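Local coordinates for protein CD180 antigen (Mus musculus, PDB 3T6Q) that may cooperate with MD-1 and TLR4 in the innate immune response of B-cells to bacterial lipopolysaccharide, leading to NF-kappa-B activation, at residues S498-N503 against L520-G525; H509-S514 against S532-I537; S515-L520 against P540-I545; K524-N529 against S547-I552; E570-N575 against V596-V601. All coordinates share one frame; numbering follows the deposited sequence. Where two conformers were deposited one is given.

Contact 1. Residues S498-N503 against L520-G525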
# COMPACT_ATOMS: atom_id res chain seq x y z
N SER A 498 -39.88 2.43 52.93
CA SER A 498 -40.24 1.04 52.66
C SER A 498 -39.16 0.32 51.86
O SER A 498 -39.11 -0.90 51.83
CB SER A 498 -41.59 0.94 51.94
OG SER A 498 -41.59 1.71 50.76
N LEU A 499 -38.28 1.09 51.22
CA LEU A 499 -37.22 0.51 50.36
C LEU A 499 -35.97 0.16 51.14
O LEU A 499 -35.00 0.94 51.19
CB LEU A 499 -36.88 1.46 49.21
CG LEU A 499 -38.14 1.87 48.45
CD1 LEU A 499 -37.83 3.12 47.64
CD2 LEU A 499 -38.57 0.74 47.53
N LYS A 500 -35.96 -1.02 51.74
CA LYS A 500 -34.89 -1.34 52.68
C LYS A 500 -33.70 -2.05 52.06
O LYS A 500 -32.65 -2.18 52.71
CB LYS A 500 -35.47 -2.07 53.92
CG LYS A 500 -36.65 -1.28 54.54
CD LYS A 500 -37.18 -1.79 55.88
CE LYS A 500 -38.27 -0.88 56.48
NZ LYS A 500 -37.87 0.56 56.68
N MET A 501 -33.82 -2.50 50.81
CA MET A 501 -32.70 -3.21 50.17
C MET A 501 -31.92 -2.35 49.19
O MET A 501 -31.05 -2.86 48.49
CB MET A 501 -33.19 -4.48 49.45
CG MET A 501 -34.24 -5.26 50.21
SD MET A 501 -34.36 -6.93 49.53
CE MET A 501 -35.88 -7.48 50.32
N MET A 502 -32.22 -1.05 49.13
CA MET A 502 -31.50 -0.17 48.17
C MET A 502 -30.04 -0.09 48.51
O MET A 502 -29.66 0.08 49.66
CB MET A 502 -32.13 1.21 48.04
CG MET A 502 -33.46 1.19 47.32
SD MET A 502 -33.89 2.85 46.74
CE MET A 502 -33.99 3.82 48.26
N ASN A 503 -29.21 -0.27 47.49
CA ASN A 503 -27.77 -0.10 47.68
C ASN A 503 -27.11 0.79 46.61
O ASN A 503 -25.92 1.00 46.65
CB ASN A 503 -27.05 -1.48 47.83
CG ASN A 503 -27.26 -2.40 46.62
OD1 ASN A 503 -27.50 -3.63 46.75
ND2 ASN A 503 -27.16 -1.85 45.45
N LEU A 520 -32.37 8.88 52.94
CA LEU A 520 -31.50 7.70 52.96
C LEU A 520 -31.13 7.27 54.38
O LEU A 520 -30.23 6.45 54.54
CB LEU A 520 -30.23 7.97 52.14
CG LEU A 520 -30.72 8.52 50.79
CD1 LEU A 520 -29.95 9.67 50.19
CD2 LEU A 520 -31.06 7.37 49.84
N SER A 521 -31.81 7.83 55.39
CA SER A 521 -31.38 7.64 56.77
C SER A 521 -31.40 6.18 57.25
O SER A 521 -30.57 5.81 58.06
CB SER A 521 -32.20 8.50 57.75
OG SER A 521 -33.54 8.02 57.84
N HIS A 522 -32.33 5.39 56.75
CA HIS A 522 -32.48 3.97 57.13
C HIS A 522 -31.55 3.04 56.41
O HIS A 522 -31.62 1.81 56.60
CB HIS A 522 -33.92 3.53 56.87
CG HIS A 522 -34.33 3.62 55.40
ND1 HIS A 522 -34.39 4.79 54.73
CD2 HIS A 522 -34.69 2.63 54.48
CE1 HIS A 522 -34.78 4.57 53.46
NE2 HIS A 522 -34.95 3.25 53.30
N LEU A 523 -30.68 3.56 55.54
CA LEU A 523 -29.86 2.68 54.70
C LEU A 523 -28.41 2.70 55.08
O LEU A 523 -27.91 3.73 55.55
CB LEU A 523 -30.01 3.05 53.20
CG LEU A 523 -31.43 2.89 52.63
CD1 LEU A 523 -31.53 3.67 51.32
CD2 LEU A 523 -31.79 1.41 52.42
N LYS A 524 -27.70 1.59 54.84
CA LYS A 524 -26.26 1.50 55.08
C LYS A 524 -25.49 0.93 53.90
O LYS A 524 -25.99 0.10 53.18
CB LYS A 524 -25.97 0.64 56.33
CG LYS A 524 -26.58 1.17 57.62
CD LYS A 524 -26.21 0.29 58.81
CE LYS A 524 -26.74 -1.12 58.66
NZ LYS A 524 -26.47 -1.90 59.90
N GLY A 525 -24.26 1.39 53.71
CA GLY A 525 -23.31 0.80 52.72
C GLY A 525 -23.69 1.04 51.28
O GLY A 525 -23.19 0.35 50.38
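L523 packs its two methyls against the backbone and side chain of 498-503, and H522 beside it reaches back to the same segment. CD2 of L523 lies 3.5 Å from L499 O and 3.7 Å from K500 O, so this branch meets carbonyl oxygens, while CD1 turns to M502 and sits 3.9 Å from its CE. The M502 chain bends at its last torsion (chi3 -61°), which puts that terminal methyl beside the leucine. This is the close, buried part of the contact.

Toward solvent the grip is looser. Within its own segment H522 has L523 CG over the ring centre, 3.6 Å from the ring plane, and its NE2 donates across to L499 O at 3.1 Å. The bond is bent, 145° at the hydrogen, and although the acceptor lies near the ring plane, the donor stands above the carbonyl plane, 59° out of it. K500 CA lies at the ring edge, 4.4 Å from H522 CD2; the lysine ammonium bonds to T497 O instead.

L499 centres an inverse gamma turn and L520-L523 form a type I turn. Both belong to loops of successive leucine-rich repeats, the first running into strand 504-506 and the second into strand 527-529.

Contact 2. Residues H509-S514 against S532-I537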
# COMPACT_ATOMS: atom_id res chain seq x y z
N HIS A 509 -27.91 15.34 38.95
CA HIS A 509 -28.57 16.26 38.00
C HIS A 509 -29.98 16.57 38.35
O HIS A 509 -30.89 16.39 37.53
CB HIS A 509 -28.46 15.74 36.56
CG HIS A 509 -27.04 15.52 36.14
ND1 HIS A 509 -26.28 16.49 35.56
CD2 HIS A 509 -26.21 14.40 36.29
CE1 HIS A 509 -25.05 16.01 35.33
NE2 HIS A 509 -24.99 14.74 35.79
N ASN A 510 -30.16 17.01 39.60
CA ASN A 510 -31.40 17.58 40.06
C ASN A 510 -31.14 18.97 40.71
O ASN A 510 -30.11 19.59 40.44
CB ASN A 510 -32.16 16.62 41.00
CG ASN A 510 -32.76 15.43 40.24
OD1 ASN A 510 -33.63 15.59 39.38
ND2 ASN A 510 -32.28 14.24 40.56
N ARG A 511 -32.03 19.40 41.59
CA ARG A 511 -31.77 20.64 42.34
C ARG A 511 -31.85 20.42 43.82
O ARG A 511 -32.26 21.30 44.58
CB ARG A 511 -32.78 21.73 41.93
CG ARG A 511 -32.67 22.24 40.51
CD ARG A 511 -33.70 23.36 40.29
NE ARG A 511 -35.04 22.92 40.73
CZ ARG A 511 -35.77 22.08 40.00
NH1 ARG A 511 -35.28 21.71 38.83
NH2 ARG A 511 -36.97 21.63 40.40
N LEU A 512 -31.47 19.23 44.25
CA LEU A 512 -31.63 18.87 45.65
C LEU A 512 -30.68 19.66 46.55
O LEU A 512 -29.54 20.00 46.15
CB LEU A 512 -31.38 17.38 45.82
CG LEU A 512 -32.37 16.48 45.07
CD1 LEU A 512 -31.86 15.03 45.16
CD2 LEU A 512 -33.77 16.65 45.69
N THR A 513 -31.19 19.98 47.75
CA THR A 513 -30.41 20.61 48.81
C THR A 513 -30.14 19.56 49.88
O THR A 513 -30.62 18.45 49.77
CB THR A 513 -31.08 21.89 49.37
OG1 THR A 513 -32.42 21.59 49.81
CG2 THR A 513 -31.07 23.01 48.30
N SER A 514 -29.36 19.88 50.90
CA SER A 514 -28.80 18.82 51.74
C SER A 514 -29.85 18.00 52.50
O SER A 514 -29.59 16.83 52.82
CB SER A 514 -27.80 19.43 52.74
OG SER A 514 -28.53 20.23 53.64
N SER A 532 -24.02 17.19 40.76
CA SER A 532 -24.82 18.21 40.08
C SER A 532 -26.17 18.43 40.73
O SER A 532 -27.21 18.22 40.11
CB SER A 532 -25.03 17.91 38.59
OG SER A 532 -23.77 17.85 37.95
N ASN A 533 -26.15 18.82 41.98
CA ASN A 533 -27.36 19.25 42.66
C ASN A 533 -27.10 20.64 43.23
O ASN A 533 -26.21 21.32 42.75
CB ASN A 533 -27.68 18.23 43.75
CG ASN A 533 -28.56 17.13 43.18
OD1 ASN A 533 -29.69 17.41 42.81
ND2 ASN A 533 -28.01 15.92 43.02
N HIS A 534 -27.84 21.03 44.27
CA HIS A 534 -27.67 22.36 44.87
C HIS A 534 -27.24 22.22 46.30
O HIS A 534 -27.63 23.03 47.17
CB HIS A 534 -29.00 23.12 44.89
CG HIS A 534 -29.43 23.71 43.55
ND1 HIS A 534 -28.91 23.34 42.37
CD2 HIS A 534 -30.41 24.65 43.27
CE1 HIS A 534 -29.52 24.01 41.37
NE2 HIS A 534 -30.44 24.82 41.92
N ILE A 535 -26.45 21.20 46.60
CA ILE A 535 -26.00 21.02 47.98
C ILE A 535 -24.90 22.04 48.34
O ILE A 535 -23.90 22.14 47.65
CB ILE A 535 -25.56 19.56 48.22
CG1 ILE A 535 -26.81 18.64 48.12
CG2 ILE A 535 -24.90 19.43 49.58
CD1 ILE A 535 -26.48 17.17 47.97
N SER A 536 -25.12 22.83 49.40
CA SER A 536 -24.12 23.83 49.81
C SER A 536 -23.60 23.54 51.20
O SER A 536 -22.42 23.24 51.40
CB SER A 536 -24.66 25.27 49.71
OG SER A 536 -25.93 25.38 50.37
N ILE A 537 -24.51 23.63 52.17
CA ILE A 537 -24.22 23.35 53.56
C ILE A 537 -24.86 22.01 53.94
O ILE A 537 -26.01 21.80 53.61
CB ILE A 537 -24.83 24.48 54.47
CG1 ILE A 537 -24.06 25.77 54.19
CG2 ILE A 537 -24.74 24.09 55.96
CD1 ILE A 537 -24.34 26.92 55.15
O HOH W 1 -27.60 22.44 51.13
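The imidazoles of H509 and H534 each turn a face to the adjoining repeat. S532 CB lies over one face of H509, 3.8 Å from the ring centroid and offset toward the rim, with S532 OG over the same ring; H509 also stacks with F485. R511 CB sits centrally over H534, 3.9 Å from its centroid, and the two side chains run alongside one another. The guanidinium plane is turned 77° from that ring, its polar end held by D487 and S489.

On the inner side, beside L512, N533 points its amide at the facing backbone. OD1 takes the N-H of L512 at 2.9 Å, a fairly straight bond of 157° with the donor tilted from the carbonyl plane, and a weak one from N510 N; ND2 is satisfied by L507 O and L530 O. H534 N then returns a bond to L512 O, at 2.7 Å. Further along, one water accepts from S514 N and S536 N and donates to I537 O.

N510 and N533 occupy equivalent places in adjacent turns, N510 turning its own amide to C486, L488, L483 and L507. Buried asparagines at the same place in each turn, bonded to loop backbone, are characteristic of leucine-rich repeat solenoids.

Contact 3. Residues S515-L520 against P540-I545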
# COMPACT_ATOMS: atom_id res chain seq x y z
N SER A 515 -31.02 18.57 52.81
CA SER A 515 -32.01 17.79 53.58
C SER A 515 -32.54 16.53 52.82
O SER A 515 -33.06 15.62 53.45
CB SER A 515 -33.15 18.65 54.11
OG SER A 515 -33.98 19.12 53.05
N SER A 516 -32.38 16.49 51.49
CA SER A 516 -32.64 15.25 50.72
C SER A 516 -31.92 14.00 51.28
O SER A 516 -32.43 12.89 51.15
CB SER A 516 -32.22 15.46 49.25
OG SER A 516 -30.80 15.59 49.11
N ILE A 517 -30.76 14.20 51.91
CA ILE A 517 -29.96 13.12 52.52
C ILE A 517 -30.77 12.36 53.59
O ILE A 517 -30.58 11.14 53.77
CB ILE A 517 -28.61 13.69 53.05
CG1 ILE A 517 -27.75 14.15 51.85
CG2 ILE A 517 -27.90 12.68 53.98
CD1 ILE A 517 -26.56 15.05 52.16
N GLU A 518 -31.70 13.05 54.25
CA GLU A 518 -32.60 12.43 55.26
C GLU A 518 -33.49 11.28 54.74
O GLU A 518 -33.98 10.46 55.52
CB GLU A 518 -33.48 13.49 55.93
CG GLU A 518 -34.13 13.04 57.24
CD GLU A 518 -33.15 12.74 58.36
OE1 GLU A 518 -33.48 11.90 59.22
OE2 GLU A 518 -32.06 13.37 58.43
N ALA A 519 -33.71 11.24 53.43
CA ALA A 519 -34.47 10.17 52.79
C ALA A 519 -33.70 8.84 52.73
O ALA A 519 -34.31 7.80 52.49
CB ALA A 519 -34.85 10.61 51.37
N LEU A 520 -32.37 8.88 52.94
CA LEU A 520 -31.50 7.70 52.96
C LEU A 520 -31.13 7.27 54.38
O LEU A 520 -30.23 6.45 54.54
CB LEU A 520 -30.23 7.97 52.14
CG LEU A 520 -30.72 8.52 50.79
CD1 LEU A 520 -29.95 9.67 50.19
CD2 LEU A 520 -31.06 7.37 49.84
N PRO A 540 -24.51 19.09 60.76
CA PRO A 540 -23.98 17.93 61.48
C PRO A 540 -24.95 16.77 61.59
O PRO A 540 -24.51 15.64 61.49
CB PRO A 540 -23.65 18.47 62.90
CG PRO A 540 -23.78 19.95 62.83
CD PRO A 540 -24.17 20.37 61.44
N SER A 541 -26.25 17.03 61.78
CA SER A 541 -27.20 15.92 62.00
C SER A 541 -27.36 15.00 60.75
O SER A 541 -27.92 13.90 60.85
CB SER A 541 -28.57 16.46 62.43
OG SER A 541 -29.11 17.29 61.40
N LEU A 542 -26.89 15.45 59.60
CA LEU A 542 -26.88 14.62 58.39
C LEU A 542 -25.59 13.78 58.22
O LEU A 542 -25.54 12.84 57.42
CB LEU A 542 -27.09 15.49 57.14
CG LEU A 542 -28.33 16.35 57.12
CD1 LEU A 542 -28.22 17.30 55.94
CD2 LEU A 542 -29.57 15.47 57.02
N LEU A 543 -24.54 14.12 58.96
CA LEU A 543 -23.25 13.47 58.78
C LEU A 543 -23.27 11.98 59.17
O LEU A 543 -22.60 11.18 58.51
CB LEU A 543 -22.13 14.23 59.51
CG LEU A 543 -21.96 15.68 59.01
CD1 LEU A 543 -20.93 16.39 59.91
CD2 LEU A 543 -21.52 15.68 57.55
N PRO A 544 -24.04 11.62 60.22
CA PRO A 544 -24.07 10.18 60.49
C PRO A 544 -24.69 9.39 59.33
O PRO A 544 -24.33 8.22 59.11
CB PRO A 544 -24.92 10.07 61.76
CG PRO A 544 -24.83 11.41 62.40
CD PRO A 544 -24.74 12.39 61.26
N ILE A 545 -25.60 10.03 58.58
CA ILE A 545 -26.23 9.34 57.45
C ILE A 545 -25.18 9.08 56.38
O ILE A 545 -25.09 7.97 55.86
CB ILE A 545 -27.45 10.10 56.89
CG1 ILE A 545 -28.53 10.17 57.98
CG2 ILE A 545 -27.97 9.40 55.60
CD1 ILE A 545 -29.62 11.20 57.73
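Both I517 and I545 hold CG2 anti to the backbone N, with CG1 beside it (both chi1 near -65°), and this brings the two CG2 methyls into contact. CG2 of I517 and CG2 of I545 meet at 3.7 Å, the side chains crossing obliquely. The same I545 methyl also lies 3.6 Å from I517 O, a carbonyl already bonded to L520 N within its own 3-10 turn, and 4.4 Å from L520 CB.

E518 comes in from another direction. Its CG is anti to the backbone N, and the bend at chi2, 65°, brings CD near the second segment. In the conformer given, one of two deposited, the carboxylate lies against hydrocarbon: OE2 is 3.3 Å from I545 CD1 and 3.5 Å from L542 CD2, and the glutamate crosses I545 at about a right angle. In this copy at least, these are van der Waals contacts of an oxygen with methyl groups, on the more exposed side of an otherwise buried patch.

L542 completes the apolar surface, its CB 4.3 Å from I517 CG2 and its CD1 extending toward S515 N, in the 3-10 segment. The contact is thus carried by packing, while the backbone bonds stay inside each turn.

In the fold, two convex-side turns of neighbouring repeats pack together here. Residues 515-519 continue a 3-10 segment lying between strands 504-506 and 527-529; 540-545 leads from another into helix 543-547, whose L543 faces helix 566-574.

Contact 4. Residues K524-N529 against S547-I552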
# COMPACT_ATOMS: atom_id res chain seq x y z
N LYS A 524 -27.70 1.59 54.84
CA LYS A 524 -26.26 1.50 55.08
C LYS A 524 -25.49 0.93 53.90
O LYS A 524 -25.99 0.10 53.18
CB LYS A 524 -25.97 0.64 56.33
CG LYS A 524 -26.58 1.17 57.62
CD LYS A 524 -26.21 0.29 58.81
CE LYS A 524 -26.74 -1.12 58.66
NZ LYS A 524 -26.47 -1.90 59.90
N GLY A 525 -24.26 1.39 53.71
CA GLY A 525 -23.31 0.80 52.72
C GLY A 525 -23.69 1.04 51.28
O GLY A 525 -23.19 0.35 50.38
N ILE A 526 -24.55 2.03 51.04
CA ILE A 526 -25.02 2.30 49.66
C ILE A 526 -24.00 3.08 48.80
O ILE A 526 -23.03 3.68 49.30
CB ILE A 526 -26.42 2.98 49.62
CG1 ILE A 526 -26.34 4.52 49.82
CG2 ILE A 526 -27.36 2.31 50.63
CD1 ILE A 526 -27.67 5.25 49.62
N TYR A 527 -24.24 3.05 47.49
CA TYR A 527 -23.61 4.03 46.60
C TYR A 527 -24.65 5.14 46.38
O TYR A 527 -25.81 4.86 46.04
CB TYR A 527 -23.23 3.39 45.27
CG TYR A 527 -22.80 4.41 44.23
CD1 TYR A 527 -21.49 4.88 44.19
CD2 TYR A 527 -23.72 4.90 43.28
CE1 TYR A 527 -21.09 5.80 43.22
CE2 TYR A 527 -23.33 5.83 42.33
CZ TYR A 527 -22.03 6.26 42.29
OH TYR A 527 -21.66 7.19 41.36
N LEU A 528 -24.24 6.39 46.62
CA LEU A 528 -25.17 7.53 46.63
C LEU A 528 -24.58 8.60 45.73
O LEU A 528 -23.57 9.20 46.07
CB LEU A 528 -25.35 8.09 48.01
CG LEU A 528 -26.17 9.41 48.11
CD1 LEU A 528 -27.57 9.26 47.54
CD2 LEU A 528 -26.24 9.86 49.56
N ASN A 529 -25.18 8.80 44.57
CA ASN A 529 -24.69 9.81 43.65
C ASN A 529 -25.52 11.07 43.80
O ASN A 529 -26.70 11.08 43.45
CB ASN A 529 -24.76 9.30 42.19
CG ASN A 529 -24.04 10.20 41.21
OD1 ASN A 529 -23.55 11.26 41.58
ND2 ASN A 529 -24.00 9.78 39.95
N SER A 547 -21.90 8.86 56.90
CA SER A 547 -20.94 7.90 57.45
C SER A 547 -21.35 6.45 57.24
O SER A 547 -20.49 5.60 57.05
CB SER A 547 -20.75 8.15 58.96
OG SER A 547 -19.94 9.30 59.12
N GLN A 548 -22.66 6.19 57.32
CA GLN A 548 -23.25 4.86 57.09
C GLN A 548 -23.02 4.29 55.69
O GLN A 548 -23.11 3.07 55.51
CB GLN A 548 -24.76 4.91 57.27
CG GLN A 548 -25.22 5.06 58.70
CD GLN A 548 -26.67 5.45 58.80
OE1 GLN A 548 -27.48 5.24 57.88
NE2 GLN A 548 -27.03 6.02 59.94
N GLN A 549 -22.78 5.15 54.69
CA GLN A 549 -22.71 4.70 53.29
C GLN A 549 -21.32 4.30 52.84
O GLN A 549 -20.33 4.64 53.50
CB GLN A 549 -23.29 5.80 52.33
CG GLN A 549 -24.59 6.44 52.81
CD GLN A 549 -25.63 5.45 53.34
OE1 GLN A 549 -26.53 5.84 54.09
NE2 GLN A 549 -25.54 4.20 52.92
N ARG A 550 -21.24 3.62 51.70
CA ARG A 550 -19.95 3.19 51.19
C ARG A 550 -19.29 4.23 50.26
O ARG A 550 -18.07 4.44 50.32
CB ARG A 550 -20.10 1.80 50.51
CG ARG A 550 -19.20 1.48 49.32
CD ARG A 550 -17.73 1.08 49.47
NE ARG A 550 -17.34 0.36 50.66
CZ ARG A 550 -16.38 -0.58 50.75
NH1 ARG A 550 -15.67 -1.03 49.71
NH2 ARG A 550 -16.14 -1.08 51.93
N THR A 551 -20.08 4.88 49.41
CA THR A 551 -19.51 5.80 48.44
C THR A 551 -20.54 6.90 48.17
O THR A 551 -21.72 6.59 47.92
CB THR A 551 -19.18 5.07 47.11
OG1 THR A 551 -18.18 4.09 47.36
CG2 THR A 551 -18.62 6.02 46.05
N ILE A 552 -20.10 8.16 48.24
CA ILE A 552 -20.95 9.31 47.96
C ILE A 552 -20.22 10.17 46.93
O ILE A 552 -19.00 10.41 47.06
CB ILE A 552 -21.15 10.13 49.25
CG1 ILE A 552 -21.77 9.27 50.33
CG2 ILE A 552 -22.02 11.37 49.01
CD1 ILE A 552 -21.00 9.39 51.60
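The two segments run parallel, 12° apart, and pair Y527 with T551 and L528 with I552 as neighbouring strands.

Among the side chains, Y527 turns its ring edge to T551: CD1 is 3.6 Å from the threonine CG2, which lies near the ring plane, and the tyrosine hydroxyl bonds to E580. L528 and I552 are on the other, buried side, where L528 CB and I552 CG1 are 4.4 Å apart. I526 and Q549 lie alongside each other, pointing the same way, with I526 CG1 against the amide end of Q549. R550 CB covers G525 O at 3.4 Å.

Backbone polarity is answered mainly by backbone. L528 N donates to T551 O at 2.8 Å, nearly along the C=O axis. Just ahead of the strand pairing the I526 carbonyl is gripped by two N-H groups, T551 N at 3.2 Å, in the carbonyl plane, and R550 N at 3.0 Å. Earlier still, G525 N bonds to Q548 O at 2.7 Å. Side-chain contacts then add apolar cover inside and a mixed tyrosine-threonine patch outside, as expected where one leucine-rich repeat strand lies against the next.

Contact 5. Residues E570-N575 against V596-V601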
# COMPACT_ATOMS: atom_id res chain seq x y z
N GLU A 570 -14.70 19.13 58.17
CA GLU A 570 -13.91 18.21 59.01
C GLU A 570 -14.21 16.73 58.66
O GLU A 570 -13.29 15.92 58.48
CB GLU A 570 -14.21 18.50 60.49
CG GLU A 570 -13.46 19.75 61.00
CD GLU A 570 -13.85 20.22 62.40
OE1 GLU A 570 -14.51 19.46 63.15
OE2 GLU A 570 -13.50 21.36 62.77
N TRP A 571 -15.50 16.41 58.54
CA TRP A 571 -15.96 15.08 58.14
C TRP A 571 -15.36 14.69 56.83
O TRP A 571 -14.91 13.54 56.66
CB TRP A 571 -17.49 15.03 58.09
CG TRP A 571 -18.07 13.71 57.65
CD1 TRP A 571 -18.55 12.69 58.45
CD2 TRP A 571 -18.26 13.22 56.27
NE1 TRP A 571 -18.99 11.64 57.70
CE2 TRP A 571 -18.83 11.89 56.38
CE3 TRP A 571 -17.97 13.73 55.01
CZ2 TRP A 571 -19.14 11.11 55.26
CZ3 TRP A 571 -18.28 12.93 53.88
CH2 TRP A 571 -18.84 11.65 54.02
N TYR A 572 -15.35 15.63 55.87
CA TYR A 572 -14.84 15.41 54.52
C TYR A 572 -13.40 14.91 54.54
O TYR A 572 -13.06 13.96 53.81
CB TYR A 572 -14.95 16.68 53.68
CG TYR A 572 -14.69 16.53 52.19
CD1 TYR A 572 -13.39 16.65 51.65
CD2 TYR A 572 -15.74 16.28 51.30
CE1 TYR A 572 -13.16 16.52 50.29
CE2 TYR A 572 -15.53 16.19 49.93
CZ TYR A 572 -14.24 16.29 49.43
OH TYR A 572 -14.03 16.18 48.07
N LYS A 573 -12.58 15.54 55.38
CA LYS A 573 -11.17 15.21 55.54
C LYS A 573 -10.97 13.85 56.20
O LYS A 573 -9.99 13.17 55.92
CB LYS A 573 -10.45 16.26 56.40
CG LYS A 573 -10.47 17.67 55.84
CD LYS A 573 -9.89 18.68 56.83
CE LYS A 573 -8.46 19.08 56.47
NZ LYS A 573 -8.43 19.71 55.11
N GLU A 574 -11.88 13.49 57.09
CA GLU A 574 -11.86 12.22 57.80
C GLU A 574 -12.36 11.04 56.95
O GLU A 574 -12.11 9.88 57.30
CB GLU A 574 -12.71 12.33 59.07
CG GLU A 574 -12.14 13.25 60.14
CD GLU A 574 -13.15 13.59 61.23
OE1 GLU A 574 -14.35 13.23 61.09
OE2 GLU A 574 -12.75 14.24 62.22
N ASN A 575 -13.04 11.32 55.84
CA ASN A 575 -13.74 10.29 55.10
C ASN A 575 -13.53 10.25 53.62
O ASN A 575 -14.46 9.90 52.87
CB ASN A 575 -15.24 10.36 55.37
CG ASN A 575 -15.59 10.00 56.78
OD1 ASN A 575 -15.94 8.86 57.06
ND2 ASN A 575 -15.55 10.97 57.67
N VAL A 596 -11.65 25.85 44.39
CA VAL A 596 -10.68 25.08 45.20
C VAL A 596 -11.33 23.76 45.66
O VAL A 596 -12.47 23.76 46.12
CB VAL A 596 -10.18 25.89 46.44
CG1 VAL A 596 -9.24 25.09 47.31
CG2 VAL A 596 -9.51 27.21 46.01
N ARG A 597 -10.60 22.66 45.54
CA ARG A 597 -11.02 21.34 46.03
C ARG A 597 -11.18 21.39 47.52
O ARG A 597 -10.34 21.99 48.21
CB ARG A 597 -9.93 20.29 45.71
CG ARG A 597 -9.77 20.02 44.24
CD ARG A 597 -8.55 19.17 43.95
NE ARG A 597 -8.45 18.99 42.51
CZ ARG A 597 -7.52 18.26 41.89
NH1 ARG A 597 -6.59 17.63 42.60
NH2 ARG A 597 -7.54 18.16 40.57
N LEU A 598 -12.23 20.74 48.04
CA LEU A 598 -12.43 20.71 49.48
C LEU A 598 -11.30 19.99 50.18
O LEU A 598 -11.04 20.27 51.35
CB LEU A 598 -13.76 20.06 49.90
CG LEU A 598 -15.18 20.42 49.43
CD1 LEU A 598 -16.13 20.37 50.61
CD2 LEU A 598 -15.32 21.74 48.71
N SER A 599 -10.67 19.04 49.49
CA SER A 599 -9.50 18.34 50.03
C SER A 599 -8.35 19.33 50.35
O SER A 599 -7.55 19.07 51.25
CB SER A 599 -9.03 17.21 49.10
OG SER A 599 -8.76 17.70 47.79
N ASP A 600 -8.30 20.47 49.66
CA ASP A 600 -7.29 21.49 49.92
C ASP A 600 -7.69 22.60 50.92
O ASP A 600 -6.97 23.58 51.06
CB ASP A 600 -6.80 22.10 48.60
CG ASP A 600 -6.26 21.05 47.66
OD1 ASP A 600 -5.75 20.03 48.17
OD2 ASP A 600 -6.37 21.22 46.42
N VAL A 601 -8.81 22.42 51.63
CA VAL A 601 -9.31 23.44 52.55
C VAL A 601 -9.09 23.08 54.02
O VAL A 601 -9.48 21.99 54.46
CB VAL A 601 -10.83 23.71 52.37
CG1 VAL A 601 -11.37 24.57 53.51
CG2 VAL A 601 -11.10 24.37 51.03
O HOH W 2 -12.17 17.88 47.00
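Y572 and K573, on the last turns of helix 566-574, face the short 3-10 turn at L598-S599, with the CA atoms of K573 and S599 6.6 Å apart; both segments belong to the LRRCT module that closes the C-terminal end of the solenoid. The turn is tied internally by D600 N to R597 O and V601 N to L598 O.

The Y572 ring is the main surface between them. L598 CB lies over one face, 3.8 Å from the ring centroid and offset toward the rim, with CE1 the nearest ring atom at 3.6 Å. The two side chains cross at about a right angle. CG of Y572 is anti to the backbone N (chi1 -169°), directing the ring from the helix toward the turn. At its far end the hydroxyl donates to a water at 2.7 Å, and that water also accepts from S599 N, so the phenol is linked to the turn by solvent as well as by its face. L579, T582 and T585 also pack on Y572, and C561 and C587 on L598.

K573 is exposed. Its chain bends at chi3 and chi4, and the ammonium NZ reaches V601 O at 2.6 Å, approaching from above the carbonyl plane, 41° out of it.

Contacts 1 to 4 join successive turns of the leucine-rich repeat solenoid, whereas contact 5 lies within its C-terminal cap. Contacts 1 and 3 share L520 and are mostly buried; contact 3 is the apolar one, contact 1 adds a single histidine bond. Contacts 2 and 4 are partly buried and richer in polar bonds, contact 4 between strand backbones and contact 2 through an asparagine amide, a backbone bond and a water. Contact 4 shares K524 and G525 with contact 1, and L520 packs on L528 and I526 to tie in contact 3. W571 connects the cap to the solenoid: its NE1 bonds to S547 OG, and its ring touches I552.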